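SusD homolog (Bacteroides thetaiotaomicron, PDB 3SGH) probably binds glycans at the cell surface as the SusD-like lipoprotein partner of an outer-membrane uptake system. Local coordinates at residues 168-171 / 172-176; 229-233 / 234-238; 253-256 / 257-261; 421-424 / 425-428. All coordinates share one frame; numbering follows the deposited sequence.

Interaction 1 (168-171 / 172-176); sequences QDLA and VVDQF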
loop_
_atom_site.group_PDB
_atom_site.type_symbol
_atom_site.label_atom_id
_atom_site.label_comp_id
_atom_site.label_asym_id
_atom_site.label_seq_id
_atom_site.Cartn_x
_atom_site.Cartn_y
_atom_site.Cartn_z
ATOM N N GLN A 168 -29.247 1.484 6.644
ATOM C CA GLN A 168 -29.404 0.846 7.945
ATOM C C GLN A 168 -28.913 -0.608 7.945
ATOM O O GLN A 168 -28.400 -1.055 8.963
ATOM C CB GLN A 168 -30.850 0.929 8.438
ATOM C CG GLN A 168 -31.397 2.363 8.601
ATOM C CD GLN A 168 -30.564 3.179 9.516
ATOM O OE1 GLN A 168 -30.442 2.886 10.716
ATOM N NE2 GLN A 168 -29.859 4.179 8.927
ATOM N N ASP A 169 -29.020 -1.318 6.817
ATOM C CA ASP A 169 -28.451 -2.702 6.729
ATOM C C ASP A 169 -26.928 -2.693 6.914
ATOM O O ASP A 169 -26.333 -3.483 7.660
ATOM C CB ASP A 169 -28.683 -3.290 5.325
ATOM C CG ASP A 169 -30.137 -3.582 5.044
ATOM O OD1 ASP A 169 -30.916 -3.655 6.010
ATOM O OD2 ASP A 169 -30.489 -3.736 3.838
ATOM N N LEU A 170 -26.304 -1.759 6.219
ATOM C CA LEU A 170 -24.862 -1.658 6.204
ATOM C C LEU A 170 -24.365 -1.135 7.580
ATOM O O LEU A 170 -23.323 -1.568 8.067
ATOM C CB LEU A 170 -24.441 -0.785 5.038
ATOM C CG LEU A 170 -22.912 -0.621 4.906
ATOM C CD1 LEU A 170 -22.189 -1.968 4.784
ATOM C CD2 LEU A 170 -22.608 0.276 3.751
ATOM N N ALA A 171 -25.139 -0.258 8.233
ATOM C CA ALA A 171 -24.722 0.337 9.540
ATOM C C ALA A 171 -24.396 -0.708 10.646
ATOM O O ALA A 171 -23.502 -0.528 11.482
ATOM C CB ALA A 171 -25.772 1.330 10.037
ATOM N N VAL A 172 -25.123 -1.796 10.629
ATOM C CA VAL A 172 -25.011 -2.839 11.651
ATOM C C VAL A 172 -23.609 -3.424 11.713
ATOM O O VAL A 172 -23.174 -3.841 12.795
ATOM C CB VAL A 172 -26.023 -3.986 11.406
ATOM C CG1 VAL A 172 -25.848 -5.104 12.466
ATOM C CG2 VAL A 172 -27.439 -3.472 11.465
ATOM N N VAL A 173 -22.900 -3.455 10.574
ATOM C CA VAL A 173 -21.617 -4.149 10.486
ATOM C C VAL A 173 -20.414 -3.268 10.044
ATOM O O VAL A 173 -19.248 -3.716 10.056
ATOM C CB VAL A 173 -21.688 -5.343 9.496
ATOM C CG1 VAL A 173 -22.759 -6.363 9.971
ATOM C CG2 VAL A 173 -21.897 -4.884 8.094
ATOM N N ASP A 174 -20.703 -2.031 9.691
ATOM C CA ASP A 174 -19.719 -1.150 9.055
ATOM C C ASP A 174 -18.977 -0.299 10.078
ATOM O O ASP A 174 -19.410 0.808 10.389
ATOM C CB ASP A 174 -20.432 -0.264 8.053
ATOM C CG ASP A 174 -19.518 0.741 7.362
ATOM O OD1 ASP A 174 -18.246 0.614 7.428
ATOM O OD2 ASP A 174 -20.100 1.659 6.703
ATOM N N GLN A 175 -17.796 -0.764 10.502
ATOM C CA GLN A 175 -16.935 -0.001 11.398
ATOM C C GLN A 175 -16.158 1.138 10.738
ATOM O O GLN A 175 -15.513 1.935 11.428
ATOM C CB GLN A 175 -15.945 -0.930 12.106
ATOM C CG GLN A 175 -14.845 -1.575 11.245
ATOM C CD GLN A 175 -15.181 -2.949 10.714
ATOM O OE1 GLN A 175 -16.351 -3.256 10.424
ATOM N NE2 GLN A 175 -14.148 -3.789 10.551
ATOM N N PHE A 176 -16.184 1.189 9.411
ATOM C CA PHE A 176 -15.438 2.219 8.662
ATOM C C PHE A 176 -16.223 3.525 8.590
ATOM O O PHE A 176 -15.717 4.594 9.000
ATOM C CB PHE A 176 -15.112 1.675 7.263
ATOM C CG PHE A 176 -14.341 0.380 7.317
ATOM C CD1 PHE A 176 -12.947 0.382 7.431
ATOM C CD2 PHE A 176 -15.005 -0.821 7.340
ATOM C CE1 PHE A 176 -12.248 -0.804 7.524
ATOM C CE2 PHE A 176 -14.309 -2.014 7.452
ATOM C CZ PHE A 176 -12.931 -2.013 7.529
#
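Leu170 O takes two backbone donors from the chain that follows it. Val173 N lies 3.2 Å from Leu170 O with an N-H...O angle of 158°. Asp174 N reaches the same Leu170 O at 3.1 Å, but that bond is bent to 121° and weak. The carbonyl thus holds the chain just as it leaves the short, weakly bonded helix 168-171. Beside it, a methyl of Val172, CG2, rests against the backbone oxygen Gln168 O at 3.6 Å.

Apolar contact follows the same turn. Leu170 CD1 stands 4.4 Å from Val173 CG2. Leu170 CG lies 4.0 Å from Asp174 CB, and these two side chains cross obliquely. Leu170 also packs on Leu21 of helix 17-24 and on Val100 and Met104 of helix 100-120, and Val173 rests on helix 17-24.

The polar contacts centre on the Asp174 carboxylate. Chi1 of 178° sets CG anti to the backbone N, and the carboxylate points forward along the loop toward Phe176 N. Asp174 OD1 accepts from Phe176 N at 2.9 Å, met from above the carboxylate plane, and also from Tyr177 N. Asp174 is buried, and its OD2 accepts from Gly179 N and Trp184 NE1. Without the carboxylate, as with an alanine here, three backbone N-H groups and the Trp184 indole N-H would probably lose their acceptor. Asp174 OD1 with Phe176 N makes an Asx turn, here in the loop that leads from helix 168-171 toward helix 181-198.

Interaction 2 (229-233 / 234-238); sequences DTTNG and GINEN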
loop_
_atom_site.group_PDB
_atom_site.type_symbol
_atom_site.label_atom_id
_atom_site.label_comp_id
_atom_site.label_asym_id
_atom_site.label_seq_id
_atom_site.Cartn_x
_atom_site.Cartn_y
_atom_site.Cartn_z
ATOM N N ASP A 229 -10.124 1.184 10.179
ATOM C CA ASP A 229 -10.826 0.003 10.703
ATOM C C ASP A 229 -11.017 0.299 12.189
ATOM O O ASP A 229 -10.174 -0.014 13.016
ATOM C CB ASP A 229 -10.022 -1.280 10.438
ATOM C CG ASP A 229 -10.807 -2.553 10.752
ATOM O OD1 ASP A 229 -11.753 -2.480 11.593
ATOM O OD2 ASP A 229 -10.445 -3.595 10.196
ATOM N N THR A 230 -12.101 0.981 12.507
ATOM C CA THR A 230 -12.216 1.609 13.817
ATOM C C THR A 230 -12.257 0.624 14.981
ATOM O O THR A 230 -11.933 1.016 16.131
ATOM C CB THR A 230 -13.437 2.556 13.932
ATOM O OG1 THR A 230 -14.639 1.799 13.878
ATOM C CG2 THR A 230 -13.410 3.677 12.822
ATOM N N THR A 231 -12.709 -0.599 14.715
ATOM C CA THR A 231 -12.757 -1.652 15.750
ATOM C C THR A 231 -11.588 -2.627 15.643
ATOM O O THR A 231 -11.553 -3.632 16.341
ATOM C CB THR A 231 -14.041 -2.411 15.612
ATOM O OG1 THR A 231 -14.105 -2.983 14.311
ATOM C CG2 THR A 231 -15.278 -1.465 15.842
ATOM N N ASN A 232 -10.664 -2.350 14.714
ATOM C CA ASN A 232 -9.617 -3.287 14.360
ATOM C C ASN A 232 -10.202 -4.711 14.176
ATOM O O ASN A 232 -9.749 -5.686 14.783
ATOM C CB ASN A 232 -8.544 -3.248 15.406
ATOM C CG ASN A 232 -7.668 -2.040 15.263
ATOM O OD1 ASN A 232 -7.155 -1.772 14.155
ATOM N ND2 ASN A 232 -7.458 -1.307 16.368
ATOM N N GLY A 233 -11.222 -4.795 13.335
ATOM C CA GLY A 233 -11.751 -6.096 12.909
ATOM C C GLY A 233 -12.495 -6.805 14.032
ATOM O O GLY A 233 -12.594 -8.029 14.046
ATOM N N GLY A 234 -13.025 -6.015 14.963
ATOM C CA GLY A 234 -13.689 -6.530 16.151
ATOM C C GLY A 234 -12.735 -7.003 17.239
ATOM O O GLY A 234 -13.184 -7.446 18.328
ATOM N N ILE A 235 -11.435 -6.894 16.997
ATOM C CA ILE A 235 -10.421 -7.317 17.970
ATOM C C ILE A 235 -10.178 -6.193 18.999
ATOM O O ILE A 235 -9.772 -6.446 20.133
ATOM C CB ILE A 235 -9.100 -7.696 17.251
ATOM C CG1 ILE A 235 -9.343 -8.776 16.185
ATOM C CG2 ILE A 235 -8.039 -8.109 18.263
ATOM C CD1 ILE A 235 -8.182 -8.893 15.179
ATOM N N ASN A 236 -10.480 -4.961 18.592
ATOM C CA ASN A 236 -10.350 -3.750 19.427
ATOM C C ASN A 236 -8.939 -3.486 19.960
ATOM O O ASN A 236 -8.726 -2.758 20.951
ATOM C CB ASN A 236 -11.437 -3.739 20.495
ATOM C CG ASN A 236 -12.822 -3.475 19.871
ATOM O OD1 ASN A 236 -13.139 -2.340 19.446
ATOM N ND2 ASN A 236 -13.615 -4.515 19.785
ATOM N N GLU A 237 -7.987 -4.098 19.289
ATOM C CA GLU A 237 -6.574 -3.798 19.468
ATOM C C GLU A 237 -5.855 -4.081 18.168
ATOM O O GLU A 237 -6.201 -5.034 17.445
ATOM C CB GLU A 237 -5.969 -4.541 20.659
ATOM C CG GLU A 237 -5.980 -6.007 20.583
ATOM C CD GLU A 237 -5.385 -6.664 21.843
ATOM O OE1 GLU A 237 -6.061 -6.668 22.906
ATOM O OE2 GLU A 237 -4.244 -7.176 21.755
ATOM N N ASN A 238 -4.856 -3.254 17.842
ATOM C CA ASN A 238 -4.286 -3.346 16.524
ATOM C C ASN A 238 -3.150 -4.370 16.461
ATOM O O ASN A 238 -2.508 -4.687 17.464
ATOM C CB ASN A 238 -3.918 -1.971 15.938
ATOM C CG ASN A 238 -2.738 -1.308 16.643
ATOM O OD1 ASN A 238 -1.633 -1.824 16.559
ATOM N ND2 ASN A 238 -2.952 -0.107 17.255
#
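Thr231 O accepts from Asn236 N at 2.8 Å, with an N-H...O angle of 146°. It also takes a weak, bent bond from Gly234 N. Gly234 N has a second acceptor in the same residue, Thr231 OG1, at 3.3 Å. The Thr231 hydroxyl is set for this by its first torsion (chi1 59°), which puts OG1 between the backbone N and the carbonyl carbon. Ile235 N bonds to Asn232 O at 3.0 Å, closing a type I' turn from Asn232 to Ile235. Gly233 and Gly234 take positive phi at its two central positions. A type I turn from Asp229 to Asn232 overlaps it at Asn232, and Asp229 OD1 accepts from Gly233 N.

Asn232 and Asn238 lie side by side and point the same way, with their amide planes 72° apart. Asn232 ND2 is 3.6 Å from Asn238 CB, and Asn232 CB is 3.6 Å from Glu237 O. Both amides use Leu312 O as an acceptor, and Asn232 OD1 accepts from Gln314 N. A leucine in place of Asn232 would probably leave Gln314 N without this acceptor and Leu312 O with one donor fewer. The two overlapping turns link strand 227-229 to helix 239-245. Asn238 caps that helix through Ala241 N, while the Asn232 amide ties the turn to the start of strand 314-317.

Interaction 3 (253-256 / 257-261); sequences ACLV and SYMNG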
loop_
_atom_site.group_PDB
_atom_site.type_symbol
_atom_site.label_atom_id
_atom_site.label_comp_id
_atom_site.label_asym_id
_atom_site.label_seq_id
_atom_site.Cartn_x
_atom_site.Cartn_y
_atom_site.Cartn_z
ATOM N N ALA A 253 14.629 2.827 8.142
ATOM C CA ALA A 253 15.661 3.816 7.921
ATOM C C ALA A 253 15.310 4.833 6.848
ATOM O O ALA A 253 15.655 6.009 6.940
ATOM C CB ALA A 253 16.932 3.056 7.454
ATOM N N CYS A 254 14.668 4.352 5.787
ATOM C CA CYS A 254 14.396 5.159 4.615
ATOM C C CYS A 254 13.388 6.311 4.881
ATOM O O CYS A 254 13.761 7.459 4.770
ATOM C CB CYS A 254 13.890 4.254 3.489
ATOM S SG CYS A 254 13.579 5.113 1.948
ATOM N N LEU A 255 12.154 5.999 5.296
ATOM C CA LEU A 255 11.202 7.056 5.602
ATOM C C LEU A 255 11.725 7.989 6.711
ATOM O O LEU A 255 11.603 9.216 6.599
ATOM C CB LEU A 255 9.849 6.483 6.021
ATOM C CG LEU A 255 8.755 7.524 6.281
ATOM C CD1 LEU A 255 8.469 8.360 5.031
ATOM C CD2 LEU A 255 7.472 6.826 6.851
ATOM N N VAL A 256 12.308 7.436 7.765
ATOM C CA VAL A 256 12.799 8.255 8.891
ATOM C C VAL A 256 13.881 9.229 8.394
ATOM O O VAL A 256 13.892 10.405 8.736
ATOM C CB VAL A 256 13.337 7.382 10.067
ATOM C CG1 VAL A 256 13.922 8.268 11.164
ATOM C CG2 VAL A 256 12.185 6.448 10.617
ATOM N N SER A 257 14.823 8.739 7.591
ATOM C CA SER A 257 15.887 9.598 7.015
ATOM C C SER A 257 15.362 10.698 6.084
ATOM O O SER A 257 15.833 11.860 6.124
ATOM C CB SER A 257 16.917 8.739 6.259
ATOM O OG SER A 257 17.605 7.937 7.196
ATOM N N TYR A 258 14.394 10.388 5.235
ATOM C CA TYR A 258 13.809 11.459 4.436
ATOM C C TYR A 258 13.222 12.546 5.370
ATOM O O TYR A 258 13.459 13.751 5.207
ATOM C CB TYR A 258 12.684 10.944 3.559
ATOM C CG TYR A 258 13.072 10.452 2.144
ATOM C CD1 TYR A 258 13.670 9.228 1.922
ATOM C CD2 TYR A 258 12.777 11.241 1.049
ATOM C CE1 TYR A 258 13.947 8.788 0.608
ATOM C CE2 TYR A 258 13.037 10.817 -0.219
ATOM C CZ TYR A 258 13.635 9.606 -0.438
ATOM O OH TYR A 258 13.833 9.204 -1.735
HETATM N N MSE A 259 12.448 12.110 6.355
HETATM C CA MSE A 259 11.800 13.025 7.296
HETATM C C MSE A 259 12.756 13.769 8.250
HETATM O O MSE A 259 12.512 14.934 8.578
HETATM C CB MSE A 259 10.724 12.255 8.047
HETATM C CG MSE A 259 9.582 11.823 7.115
HETATM SE SE MSE A 259 8.220 10.812 8.026
HETATM C CE MSE A 259 7.343 12.312 8.939
ATOM N N ASN A 260 13.871 13.153 8.628
ATOM C CA ASN A 260 14.907 13.842 9.416
ATOM C C ASN A 260 15.537 14.988 8.582
ATOM O O ASN A 260 15.726 16.101 9.078
ATOM C CB ASN A 260 15.995 12.880 9.890
ATOM C CG ASN A 260 15.615 12.105 11.149
ATOM O OD1 ASN A 260 14.771 12.535 11.932
ATOM N ND2 ASN A 260 16.303 10.985 11.381
ATOM N N GLY A 261 15.816 14.708 7.309
ATOM C CA GLY A 261 16.397 15.709 6.405
ATOM C C GLY A 261 15.481 16.903 6.263
ATOM O O GLY A 261 15.946 18.043 6.201
#
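Ser257 OG donates to Ala253 O at 2.8 Å. Ser257 N bonds to the same oxygen at 2.9 Å, and the two donors come from opposite faces of the carbonyl plane. Chi1 of -67° swings OG back beside its own backbone N, which lets it reach the preceding turn.

Cys254 SG meets the Tyr258 ring obliquely, 3.9 Å from Tyr258 CE1, in a sulfur-aromatic contact. Cys254 O lies at the edge of that ring, in its plane, and accepts from Tyr258 N at 3.0 Å. Next round the helix, Leu255 CG packs on SE of Met259, a selenomethionine, at 3.8 Å. Val256 and Asn260 run side by side, with Val256 CG1 3.6 Å from Asn260 ND2.

Outer residues fix these groups. Trp415 of helix 403-417 meets the Tyr258 ring edge-to-face and also touches Cys254 and Leu255. Arg267 donates to Asn260 OD1, and Asn260 ND2 donates to Tyr282 O. Arg267 and Tyr270 of helix 267-270 cover Met259.

All four pairs are spaced i to i+4 along helix 253-261. This is the regular bonding ladder of an alpha-helix, with a serine hydroxyl doubling one rung and mainly buried side chains packed between neighbouring helices and loops.

Interaction 4 (421-424 / 425-428); sequences DPMN and GWAD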
loop_
_atom_site.group_PDB
_atom_site.type_symbol
_atom_site.label_atom_id
_atom_site.label_comp_id
_atom_site.label_asym_id
_atom_site.label_seq_id
_atom_site.Cartn_x
_atom_site.Cartn_y
_atom_site.Cartn_z
ATOM N N ASP A 421 1.471 2.501 5.048
ATOM C CA ASP A 421 0.775 1.916 3.899
ATOM C C ASP A 421 1.758 0.895 3.327
ATOM O O ASP A 421 2.856 1.271 2.927
ATOM C CB ASP A 421 0.449 2.977 2.877
ATOM C CG ASP A 421 -0.319 2.424 1.677
ATOM O OD1 ASP A 421 0.090 1.386 1.103
ATOM O OD2 ASP A 421 -1.316 3.068 1.329
ATOM N N PRO A 422 1.390 -0.381 3.312
ATOM C CA PRO A 422 2.363 -1.420 2.940
ATOM C C PRO A 422 2.775 -1.432 1.493
ATOM O O PRO A 422 3.853 -1.921 1.179
ATOM C CB PRO A 422 1.641 -2.716 3.254
ATOM C CG PRO A 422 0.202 -2.411 3.182
ATOM C CD PRO A 422 0.080 -0.940 3.678
HETATM N N MSE A 423 1.912 -0.911 0.622
HETATM C CA MSE A 423 2.060 -1.050 -0.817
HETATM C C MSE A 423 2.390 0.236 -1.567
HETATM O O MSE A 423 3.037 0.166 -2.595
HETATM C CB MSE A 423 0.821 -1.699 -1.421
HETATM C CG MSE A 423 0.826 -1.880 -2.942
HETATM SE SE MSE A 423 2.378 -2.837 -3.507
HETATM C CE MSE A 423 1.631 -4.664 -3.397
ATOM N N ASN A 424 1.947 1.394 -1.087
ATOM C CA ASN A 424 2.068 2.630 -1.890
ATOM C C ASN A 424 3.486 2.890 -2.381
ATOM O O ASN A 424 3.726 3.149 -3.594
ATOM C CB ASN A 424 1.596 3.857 -1.118
ATOM C CG ASN A 424 1.720 5.097 -1.933
ATOM O OD1 ASN A 424 1.067 5.220 -2.972
ATOM N ND2 ASN A 424 2.597 6.018 -1.521
ATOM N N GLY A 425 4.429 2.832 -1.456
ATOM C CA GLY A 425 5.824 3.088 -1.818
ATOM C C GLY A 425 6.369 2.131 -2.874
ATOM O O GLY A 425 6.966 2.556 -3.856
ATOM N N TRP A 426 6.160 0.829 -2.644
ATOM C CA TRP A 426 6.716 -0.191 -3.525
ATOM C C TRP A 426 6.061 -0.103 -4.899
ATOM O O TRP A 426 6.726 -0.280 -5.921
ATOM C CB TRP A 426 6.512 -1.554 -2.918
ATOM C CG TRP A 426 7.208 -2.626 -3.665
ATOM C CD1 TRP A 426 8.337 -2.509 -4.416
ATOM C CD2 TRP A 426 6.865 -4.002 -3.650
ATOM N NE1 TRP A 426 8.687 -3.712 -4.905
ATOM C CE2 TRP A 426 7.796 -4.658 -4.463
ATOM C CE3 TRP A 426 5.837 -4.737 -3.063
ATOM C CZ2 TRP A 426 7.737 -6.029 -4.720
ATOM C CZ3 TRP A 426 5.791 -6.106 -3.279
ATOM C CH2 TRP A 426 6.764 -6.737 -4.102
ATOM N N ALA A 427 4.758 0.149 -4.908
ATOM C CA ALA A 427 4.028 0.255 -6.162
ATOM C C ALA A 427 4.477 1.473 -6.973
ATOM O O ALA A 427 4.816 1.341 -8.167
ATOM C CB ALA A 427 2.529 0.292 -5.937
ATOM N N ASP A 428 4.529 2.642 -6.344
ATOM C CA ASP A 428 4.984 3.879 -7.040
ATOM C C ASP A 428 6.447 3.754 -7.465
ATOM O O ASP A 428 6.829 4.187 -8.580
ATOM C CB ASP A 428 4.751 5.160 -6.194
ATOM C CG ASP A 428 3.269 5.610 -6.166
ATOM O OD1 ASP A 428 2.416 4.986 -6.859
ATOM O OD2 ASP A 428 2.965 6.619 -5.476
HETATM O O HOH W 1 4.206 3.008 1.420
HETATM O O HOH W 2 4.048 7.656 -3.398
HETATM O O HOH W 3 0.667 3.651 -5.164
#
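Met423 has CG anti to the backbone N (chi1 179°), and its chain then bends at chi2 (54°) and chi3. These turns carry the selenium of this selenomethionine forward over the first helical turn. Met423 SE lies 4.0 Å from Trp426 CE3 in an oblique Met-aromatic contact, and it also touches Ala427 CB. Leu115, Ser118 and Leu119 of helix 100-120 pack on Met423.

Asn424 CG is likewise anti to its N, and the amide crosses the Asp428 carboxylate at a slant, the two planes 74° apart. Asn424 OD1 and Asp428 OD2 are both acceptors, 3.4 Å apart, so water mediates instead. One water takes a bond from Asn424 ND2 at 2.9 Å and gives one to Asp428 OD2 at 2.6 Å. The Asp428 carboxylate is also paired with Lys414 and Arg431, which would probably favour its charged form.

Backbone bonds continue the turn. Ala427 N reaches Met423 O at 2.9 Å and Asp428 N reaches Asn424 O. A further water joins Asp421 O to Gly425 N. Before the helix, Asp421 OD1 accepts from Met423 N at 3.0 Å and from Asn424 N at 2.9 Å. Such carboxylate capping of backbone N-H groups is typical of a helix N-terminus, here that of helix 424-432, buried near the centre of the chain.

In the fold
Interactions 1 and 2 touch directly. Gln175 O lies 2.6 Å from Thr230 OG1 and Gln175 NE2 lies 2.9 Å from Asp229 OD1, both probable hydrogen bonds. Phe176 also packs on Asp229, so two loops distant in sequence are joined. Interactions 3 and 4 do not touch: their centres are about 16 Å apart and their nearest atoms about 8 Å. Helix 403-417 bridges them, since it packs on both. The centre of interaction 4 lies about 4 Å from the centre of the chain. Interactions 1 and 3 sit on opposite sides of that centre, about 39 Å apart between centres. All four are described here as packing within the scaffold.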